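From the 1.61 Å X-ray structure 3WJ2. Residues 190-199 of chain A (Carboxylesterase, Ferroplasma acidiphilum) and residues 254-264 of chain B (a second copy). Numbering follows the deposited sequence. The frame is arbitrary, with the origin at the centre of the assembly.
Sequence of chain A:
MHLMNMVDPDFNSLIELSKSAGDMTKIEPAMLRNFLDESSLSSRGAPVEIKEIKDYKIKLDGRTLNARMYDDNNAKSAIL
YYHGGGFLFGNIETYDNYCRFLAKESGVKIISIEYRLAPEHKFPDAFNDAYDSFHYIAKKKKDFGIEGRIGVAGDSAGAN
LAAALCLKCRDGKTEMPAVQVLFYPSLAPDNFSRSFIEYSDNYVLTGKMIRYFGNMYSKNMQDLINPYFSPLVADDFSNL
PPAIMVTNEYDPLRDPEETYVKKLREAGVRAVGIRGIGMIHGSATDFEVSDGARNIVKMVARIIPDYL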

ATOM      1  N   ASP A 190      -5.743 -15.375  -9.221  1.00 20.15           N
ATOM      2  CA  ASP A 190      -4.634 -14.397  -8.926  1.00 16.38           C
ATOM      3  C   ASP A 190      -3.247 -14.919  -8.747  1.00 18.07           C
ATOM      4  O   ASP A 190      -2.941 -15.573  -7.710  1.00 17.90           O
ATOM      5  CB  ASP A 190      -5.066 -13.631  -7.655  1.00 15.01           C
ATOM      6  CG  ASP A 190      -4.111 -12.541  -7.293  1.00 16.36           C
ATOM      7  OD1 ASP A 190      -3.362 -12.111  -8.164  1.00 17.49           O
ATOM      8  OD2 ASP A 190      -4.201 -12.018  -6.163  1.00 15.75           O
ATOM      9  N   ASN A 191      -2.327 -14.624  -9.675  1.00 16.03           N
ATOM     10  CA  ASN A 191      -0.889 -14.845  -9.441  1.00 17.24           C
ATOM     11  C   ASN A 191      -0.104 -13.540  -9.643  1.00 17.92           C
ATOM     12  O   ASN A 191       1.095 -13.574  -9.958  1.00 20.36           O
ATOM     13  CB  ASN A 191      -0.332 -15.948 -10.384  1.00 18.13           C
ATOM     14  CG  ASN A 191      -0.319 -15.511 -11.848  1.00 18.56           C
ATOM     15  OD1 ASN A 191      -1.103 -14.621 -12.236  1.00 22.38           O
ATOM     16  ND2 ASN A 191       0.541 -16.103 -12.654  1.00 24.35           N
ATOM     17  N   PHE A 192      -0.765 -12.433  -9.358  1.00 15.81           N
ATOM     18  CA  PHE A 192      -0.134 -11.122  -9.695  1.00 17.85           C
ATOM     19  C   PHE A 192      -0.456  -9.957  -8.863  1.00 18.14           C
ATOM     20  O   PHE A 192       0.204  -8.929  -9.058  1.00 19.01           O
ATOM     21  CB  PHE A 192      -0.416 -10.802 -11.206  1.00 18.46           C
ATOM     22  CG  PHE A 192      -1.855 -10.733 -11.531  1.00 20.73           C
ATOM     23  CD1 PHE A 192      -2.670  -9.681 -11.108  1.00 22.57           C
ATOM     24  CD2 PHE A 192      -2.476 -11.824 -12.164  1.00 26.66           C
ATOM     25  CE1 PHE A 192      -4.040  -9.708 -11.329  1.00 22.74           C
ATOM     26  CE2 PHE A 192      -3.880 -11.810 -12.440  1.00 25.89           C
ATOM     27  CZ  PHE A 192      -4.655 -10.785 -12.000  1.00 26.71           C
ATOM     28  N   SER A 193      -1.436 -10.008  -7.969  1.00 15.86           N
ATOM     29  CA  SER A 193      -1.707  -8.828  -7.134  1.00 14.56           C
ATOM     30  C   SER A 193      -0.498  -8.555  -6.257  1.00 13.10           C
ATOM     31  O   SER A 193       0.389  -9.373  -6.031  1.00 13.26           O
ATOM     32  CB  SER A 193      -3.035  -8.967  -6.293  1.00 14.55           C
ATOM     33  OG  SER A 193      -2.720 -10.024  -5.321  1.00 14.12           O
ATOM     34  N   ARG A 194      -0.465  -7.347  -5.698  1.00 12.85           N
ATOM     35  CA  ARG A 194       0.570  -6.994  -4.753  1.00 12.33           C
ATOM     36  C   ARG A 194       0.580  -7.872  -3.476  1.00 11.95           C
ATOM     37  O   ARG A 194       1.615  -8.347  -3.104  1.00 13.06           O
ATOM     38  CB  ARG A 194       0.462  -5.521  -4.364  1.00 11.84           C
ATOM     39  CG  ARG A 194       1.730  -5.070  -3.512  1.00 15.57           C
ATOM     40  CD  ARG A 194       1.860  -3.511  -3.277  1.00 19.48           C
ATOM     41  NE  ARG A 194       3.130  -3.378  -2.515  1.00 23.63           N
ATOM     42  CZ  ARG A 194       4.343  -3.212  -3.073  1.00 27.41           C
ATOM     43  NH1 ARG A 194       4.474  -3.125  -4.394  1.00 23.06           N
ATOM     44  NH2 ARG A 194       5.449  -3.115  -2.331  1.00 20.52           N
ATOM     45  N   SER A 195      -0.608  -8.157  -2.911  1.00 12.72           N
ATOM     46  CA  SER A 195      -0.496  -9.072  -1.743  1.00 12.64           C
ATOM     47  C   SER A 195      -0.033 -10.433  -2.180  1.00 11.05           C
ATOM     48  O   SER A 195       0.726 -11.065  -1.446  1.00 12.01           O
ATOM     49  CB  SER A 195      -1.853  -9.170  -1.013  1.00 11.88           C
ATOM     50  OG  SER A 195      -2.884  -9.709  -1.818  1.00 12.22           O
ATOM     51  N   PHE A 196      -0.458 -10.872  -3.389  1.00 12.79           N
ATOM     52  CA  PHE A 196      -0.032 -12.158  -3.828  1.00 12.87           C
ATOM     53  C   PHE A 196       1.510 -12.255  -3.898  1.00 12.29           C
ATOM     54  O   PHE A 196       2.146 -13.187  -3.377  1.00 13.97           O
ATOM     55  CB  PHE A 196      -0.673 -12.600  -5.166  1.00 11.41           C
ATOM     56  CG  PHE A 196      -0.054 -13.902  -5.634  1.00 15.15           C
ATOM     57  CD1 PHE A 196      -0.622 -15.118  -5.262  1.00 17.25           C
ATOM     58  CD2 PHE A 196       1.125 -13.875  -6.459  1.00 14.96           C
ATOM     59  CE1 PHE A 196      -0.028 -16.319  -5.665  1.00 23.21           C
ATOM     60  CE2 PHE A 196       1.655 -15.052  -6.885  1.00 20.61           C
ATOM     61  CZ  PHE A 196       1.131 -16.251  -6.475  1.00 17.43           C
ATOM     62  N   ILE A 197       2.128 -11.267  -4.558  1.00 12.72           N
ATOM     63  CA  ILE A 197       3.572 -11.376  -4.783  1.00 14.47           C
ATOM     64  C   ILE A 197       4.394 -10.999  -3.564  1.00 13.59           C
ATOM     65  O   ILE A 197       5.393 -11.651  -3.339  1.00 17.84           O
ATOM     66  CB  ILE A 197       3.884 -10.519  -6.039  1.00 13.32           C
ATOM     67  CG1 ILE A 197       5.223 -10.966  -6.697  1.00 19.43           C
ATOM     68  CG2 ILE A 197       3.884  -8.980  -5.798  1.00 17.29           C
ATOM     69  CD1 ILE A 197       4.991 -12.346  -7.315  1.00 20.97           C
ATOM     70  N   GLU A 198       3.907 -10.093  -2.722  1.00 12.91           N
ATOM     71  CA  GLU A 198       4.668  -9.641  -1.567  1.00 12.92           C
ATOM     72  C   GLU A 198       4.652 -10.686  -0.408  1.00 14.14           C
ATOM     73  O   GLU A 198       5.645 -10.803   0.292  1.00 15.99           O
ATOM     74  CB  GLU A 198       4.108  -8.324  -0.959  1.00 15.16           C
ATOM     75  CG  GLU A 198       4.277  -7.185  -2.039  1.00 15.57           C
ATOM     76  CD  GLU A 198       5.737  -6.989  -2.439  1.00 23.16           C
ATOM     77  OE1 GLU A 198       6.453  -6.490  -1.570  1.00 24.66           O
ATOM     78  OE2 GLU A 198       6.117  -7.271  -3.615  1.00 23.50           O
ATOM     79  N   TYR A 199       3.523 -11.455  -0.355  1.00 13.05           N
ATOM     80  CA  TYR A 199       3.361 -12.433   0.711  1.00 13.82           C
ATOM     81  C   TYR A 199       3.358 -13.882   0.170  1.00 17.12           C
ATOM     82  O   TYR A 199       2.837 -14.751   0.794  1.00 21.52           O
ATOM     83  CB  TYR A 199       2.095 -12.051   1.530  1.00 12.98           C
ATOM     84  CG  TYR A 199       2.114 -10.653   1.994  1.00 10.95           C
ATOM     85  CD1 TYR A 199       3.209 -10.058   2.574  1.00 14.34           C
ATOM     86  CD2 TYR A 199       0.973  -9.837   1.751  1.00 12.05           C
ATOM     87  CE1 TYR A 199       3.177  -8.714   2.965  1.00 14.16           C
ATOM     88  CE2 TYR A 199       0.962  -8.518   2.073  1.00 15.13           C
ATOM     89  CZ  TYR A 199       2.084  -7.966   2.687  1.00 16.21           C
ATOM     90  OH  TYR A 199       2.096  -6.640   3.077  1.00 22.03           O
TER
ATOM     91  N   ARG B 254      -1.255  -0.844 -12.585  1.00  9.96           N
ATOM     92  CA  ARG B 254       0.048  -0.760 -11.984  1.00 11.68           C
ATOM     93  C   ARG B 254       0.483  -2.066 -11.275  1.00 11.73           C
ATOM     94  O   ARG B 254       1.620  -2.492 -11.435  1.00 11.15           O
ATOM     95  CB  ARG B 254       0.007   0.376 -10.927  1.00 10.86           C
ATOM     96  CG  ARG B 254       1.320   0.583 -10.126  1.00  9.49           C
ATOM     97  CD  ARG B 254       1.035   1.469  -8.891  1.00 11.36           C
ATOM     98  NE  ARG B 254       0.414   0.608  -7.898  1.00 12.50           N
ATOM     99  CZ  ARG B 254      -0.039   1.111  -6.737  1.00 16.19           C
ATOM    100  NH1 ARG B 254      -0.122   2.436  -6.545  1.00 14.55           N
ATOM    101  NH2 ARG B 254      -0.550   0.278  -5.832  1.00 16.63           N
ATOM    102  N   ASP B 255      -0.375  -2.595 -10.410  1.00 13.08           N
ATOM    103  CA  ASP B 255       0.175  -3.726  -9.555  1.00 13.25           C
ATOM    104  C   ASP B 255       0.660  -4.962 -10.395  1.00 12.17           C
ATOM    105  O   ASP B 255       1.785  -5.440 -10.161  1.00 12.88           O
ATOM    106  CB  ASP B 255      -0.803  -4.171  -8.491  1.00 14.03           C
ATOM    107  CG  ASP B 255      -0.915  -3.128  -7.303  1.00 13.94           C
ATOM    108  OD1 ASP B 255      -0.074  -2.230  -7.204  1.00 15.45           O
ATOM    109  OD2 ASP B 255      -1.858  -3.287  -6.505  1.00 14.92           O
ATOM    110  N   PRO B 256      -0.130  -5.402 -11.399  1.00 13.29           N
ATOM    111  CA  PRO B 256       0.422  -6.506 -12.214  1.00 13.68           C
ATOM    112  C   PRO B 256       1.732  -6.176 -12.923  1.00 14.15           C
ATOM    113  O   PRO B 256       2.586  -7.066 -13.117  1.00 11.24           O
ATOM    114  CB  PRO B 256      -0.735  -6.816 -13.226  1.00 12.26           C
ATOM    115  CG  PRO B 256      -2.030  -6.315 -12.516  1.00 16.35           C
ATOM    116  CD  PRO B 256      -1.491  -5.029 -11.830  1.00 14.28           C
ATOM    117  N   GLU B 257       1.925  -4.895 -13.307  1.00 10.48           N
ATOM    118  CA  GLU B 257       3.179  -4.559 -13.925  1.00 10.81           C
ATOM    119  C   GLU B 257       4.356  -4.677 -13.023  1.00 10.13           C
ATOM    120  O   GLU B 257       5.465  -4.967 -13.422  1.00 11.06           O
ATOM    121  CB  GLU B 257       3.080  -3.069 -14.471  1.00 10.37           C
ATOM    122  CG  GLU B 257       2.018  -2.956 -15.581  1.00 10.98           C
ATOM    123  CD  GLU B 257       1.596  -1.512 -15.781  1.00  9.41           C
ATOM    124  OE1 GLU B 257       2.099  -0.676 -15.013  1.00 10.27           O
ATOM    125  OE2 GLU B 257       0.709  -1.295 -16.696  1.00 11.13           O
ATOM    126  N   GLU B 258       4.161  -4.267 -11.751  1.00 10.92           N
ATOM    127  CA  GLU B 258       5.249  -4.244 -10.772  1.00 12.12           C
ATOM    128  C   GLU B 258       5.514  -5.724 -10.423  1.00 11.84           C
ATOM    129  O   GLU B 258       6.718  -6.071 -10.323  1.00 12.72           O
ATOM    130  CB  GLU B 258       4.842  -3.421  -9.543  1.00 11.36           C
ATOM    131  CG  GLU B 258       4.691  -1.915 -10.041  1.00 11.10           C
ATOM    132  CD  GLU B 258       4.584  -0.918  -8.917  1.00 14.88           C
ATOM    133  OE1 GLU B 258       4.415  -1.289  -7.682  1.00 15.37           O
ATOM    134  OE2 GLU B 258       4.628   0.287  -9.225  1.00 10.48           O
ATOM    135  N   THR B 259       4.482  -6.547 -10.482  1.00 13.35           N
ATOM    136  CA  THR B 259       4.749  -8.034 -10.293  1.00 11.24           C
ATOM    137  C   THR B 259       5.550  -8.576 -11.454  1.00 11.41           C
ATOM    138  O   THR B 259       6.550  -9.293 -11.269  1.00 11.45           O
ATOM    139  CB  THR B 259       3.446  -8.787 -10.227  1.00 11.84           C
ATOM    140  OG1 THR B 259       2.736  -8.371  -9.022  1.00 14.40           O
ATOM    141  CG2 THR B 259       3.594 -10.321 -10.324  1.00 14.21           C
ATOM    142  N   TYR B 260       5.249  -8.119 -12.688  1.00 11.34           N
ATOM    143  CA  TYR B 260       5.992  -8.612 -13.822  1.00 12.04           C
ATOM    144  C   TYR B 260       7.472  -8.320 -13.750  1.00 13.68           C
ATOM    145  O   TYR B 260       8.311  -9.182 -14.094  1.00 13.89           O
ATOM    146  CB  TYR B 260       5.357  -8.057 -15.130  1.00 10.81           C
ATOM    147  CG  TYR B 260       5.754  -8.795 -16.410  1.00 11.25           C
ATOM    148  CD1 TYR B 260       5.164 -10.027 -16.643  1.00 12.58           C
ATOM    149  CD2 TYR B 260       6.644  -8.299 -17.336  1.00 10.51           C
ATOM    150  CE1 TYR B 260       5.407 -10.747 -17.860  1.00 14.22           C
ATOM    151  CE2 TYR B 260       6.929  -9.026 -18.524  1.00 10.90           C
ATOM    152  CZ  TYR B 260       6.320 -10.276 -18.719  1.00 12.59           C
ATOM    153  OH  TYR B 260       6.539 -10.959 -19.897  1.00 13.37           O
ATOM    154  N   VAL B 261       7.888  -7.088 -13.397  1.00 11.21           N
ATOM    155  CA  VAL B 261       9.294  -6.789 -13.191  1.00 13.71           C
ATOM    156  C   VAL B 261       9.995  -7.763 -12.221  1.00 14.09           C
ATOM    157  O   VAL B 261      11.115  -8.204 -12.493  1.00 15.24           O
ATOM    158  CB  VAL B 261       9.481  -5.320 -12.519  1.00 18.55           C
ATOM    159  CG1 VAL B 261      11.012  -5.111 -12.031  1.00 20.66           C
ATOM    160  CG2 VAL B 261       9.172  -4.414 -13.493  1.00 22.90           C
ATOM    161  N   LYS B 262       9.302  -7.988 -11.117  1.00 14.50           N
ATOM    162  CA  LYS B 262       9.830  -8.884 -10.069  1.00 14.19           C
ATOM    163  C   LYS B 262       9.964 -10.286 -10.580  1.00 14.25           C
ATOM    164  O   LYS B 262      11.000 -10.914 -10.301  1.00 16.53           O
ATOM    165  CB  LYS B 262       8.979  -8.845  -8.868  1.00 12.82           C
ATOM    166  CG  LYS B 262       8.985  -7.405  -8.141  1.00 15.79           C
ATOM    167  CD  LYS B 262       7.903  -7.209  -7.142  1.00 17.53           C
ATOM    168  CE  LYS B 262       8.226  -5.829  -6.377  1.00 17.90           C
ATOM    169  NZ  LYS B 262       7.149  -5.552  -5.469  1.00 19.55           N
ATOM    170  N   LYS B 263       8.995 -10.747 -11.354  1.00 15.03           N
ATOM    171  CA  LYS B 263       9.119 -12.113 -11.953  1.00 14.34           C
ATOM    172  C   LYS B 263      10.275 -12.212 -12.904  1.00 15.06           C
ATOM    173  O   LYS B 263      10.946 -13.235 -13.026  1.00 15.72           O
ATOM    174  CB  LYS B 263       7.815 -12.555 -12.653  1.00 13.93           C
ATOM    175  CG  LYS B 263       6.583 -12.666 -11.699  1.00 16.66           C
ATOM    176  CD  LYS B 263       6.949 -13.764 -10.705  1.00 20.33           C
ATOM    177  CE  LYS B 263       6.796 -15.160 -11.443  1.00 23.93           C
ATOM    178  NZ  LYS B 263       7.276 -16.289 -10.461  1.00 29.59           N
ATOM    179  N   LEU B 264      10.499 -11.175 -13.739  1.00 12.83           N
ATOM    180  CA  LEU B 264      11.610 -11.137 -14.627  1.00 11.55           C
ATOM    181  C   LEU B 264      12.929 -11.275 -13.831  1.00 14.33           C
ATOM    182  O   LEU B 264      13.773 -12.047 -14.216  1.00 16.75           O
ATOM    183  CB  LEU B 264      11.698  -9.827 -15.523  1.00 13.27           C
ATOM    184  CG  LEU B 264      10.528  -9.800 -16.499  1.00 17.40           C
ATOM    185  CD1 LEU B 264      10.632  -8.481 -17.343  1.00 15.89           C
ATOM    186  CD2 LEU B 264      10.501 -10.916 -17.526  1.00 17.68           C
TER
HETATM  187  O   HOH W   1      -2.810  -5.648  -5.486  1.00 15.90           O
HETATM  188  O   HOH W   2       2.739  -3.003  -6.691  1.00 20.19           O

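The most unusual feature of this contact is a pair of like charges held close together: Arg A194 NH1 lies 3.8 Å from Lys B262 NZ. Carboxylates close by offset the repulsion. Lys B262 NZ donates a hydrogen bond to Glu A198 OE2 at 2.7 Å, a short hydrogen bond that is also part of a salt bridge between the chains. Arg A194 NH1 in turn forms a long salt bridge with Glu B258 OE1, at 3.8 Å. Within its own chain, Arg A194 NH2 stands 3.6 Å from Glu A198 OE1, but that oxygen lies well out of the guanidinium plane, so the pair attracts by charge alone and no N-H points at it. Arginine suits this place because its guanidinium has several N-H groups and a delocalised charge, and so can serve a water and nearby carboxylates together. Glu A198 thus pairs with both cations. Its CA-to-CB bond points sideways, and the m, m conformation of its side chain brings the carboxylate nearer to chain B. Lys B262 starts from a CA-to-CB bond directed toward chain A and reaches the acid through a chain that is t from chi2 to chi4; a long, flexible amine suits a partner set this far from the backbone.

Water completes the polar cluster. Water 2 accepts from Arg A194 NH1 at 2.9 Å and donates to Asp B255 OD1 at 3.0 Å and Glu B258 OE1 at 2.6 Å, giving the long ion pair a bridge of properly directed hydrogen bonds. Water 1 accepts from Arg A194 N at 2.9 Å and donates to Asp B255 OD2 at 2.7 Å, so a backbone amide in the first turn of a helix, where no helical carbonyl is available to it, is linked to a carboxylate of the other copy. Asp B255 OD1 is also held by its neighbour, accepting from Arg B254 NE at 3.0 Å and Arg B254 NH2 at 2.9 Å.

At Thr B259 the chains meet directly again. Its OG1 donates to Phe A192 O at 2.6 Å, a short bond to a carbonyl in the loop before the helix. Threonine suits the site because its short side chain combines a donor with a methyl: CG2 lies 4.1 Å from Phe A192 CB. Ile A197 meets Thr B259 with both branches: CG2 lies 3.5 Å from Thr B259 OG1 and CD1 3.9 Å from Thr B259 CG2, and CD1 also lies 4.2 Å from Lys B263 CD, a carbon in the lysine's aliphatic chain. Phe A192 directs its CA-to-CB bond toward chain B and sets CD1 3.7 Å from Pro B256 CG, an oblique contact in which two apolar rings meet.

The loop presenting that carbonyl is braced by Asp A190, whose OD1 accepts from Phe A192 N and Ser A193 N, both at 2.9 Å, and whose OD2 accepts from Ser A193 OG at 2.6 Å. Ser A193 OG then caps the helix by accepting from Phe A196 N at 3.1 Å, a role for which serine's short hydroxyl is well suited.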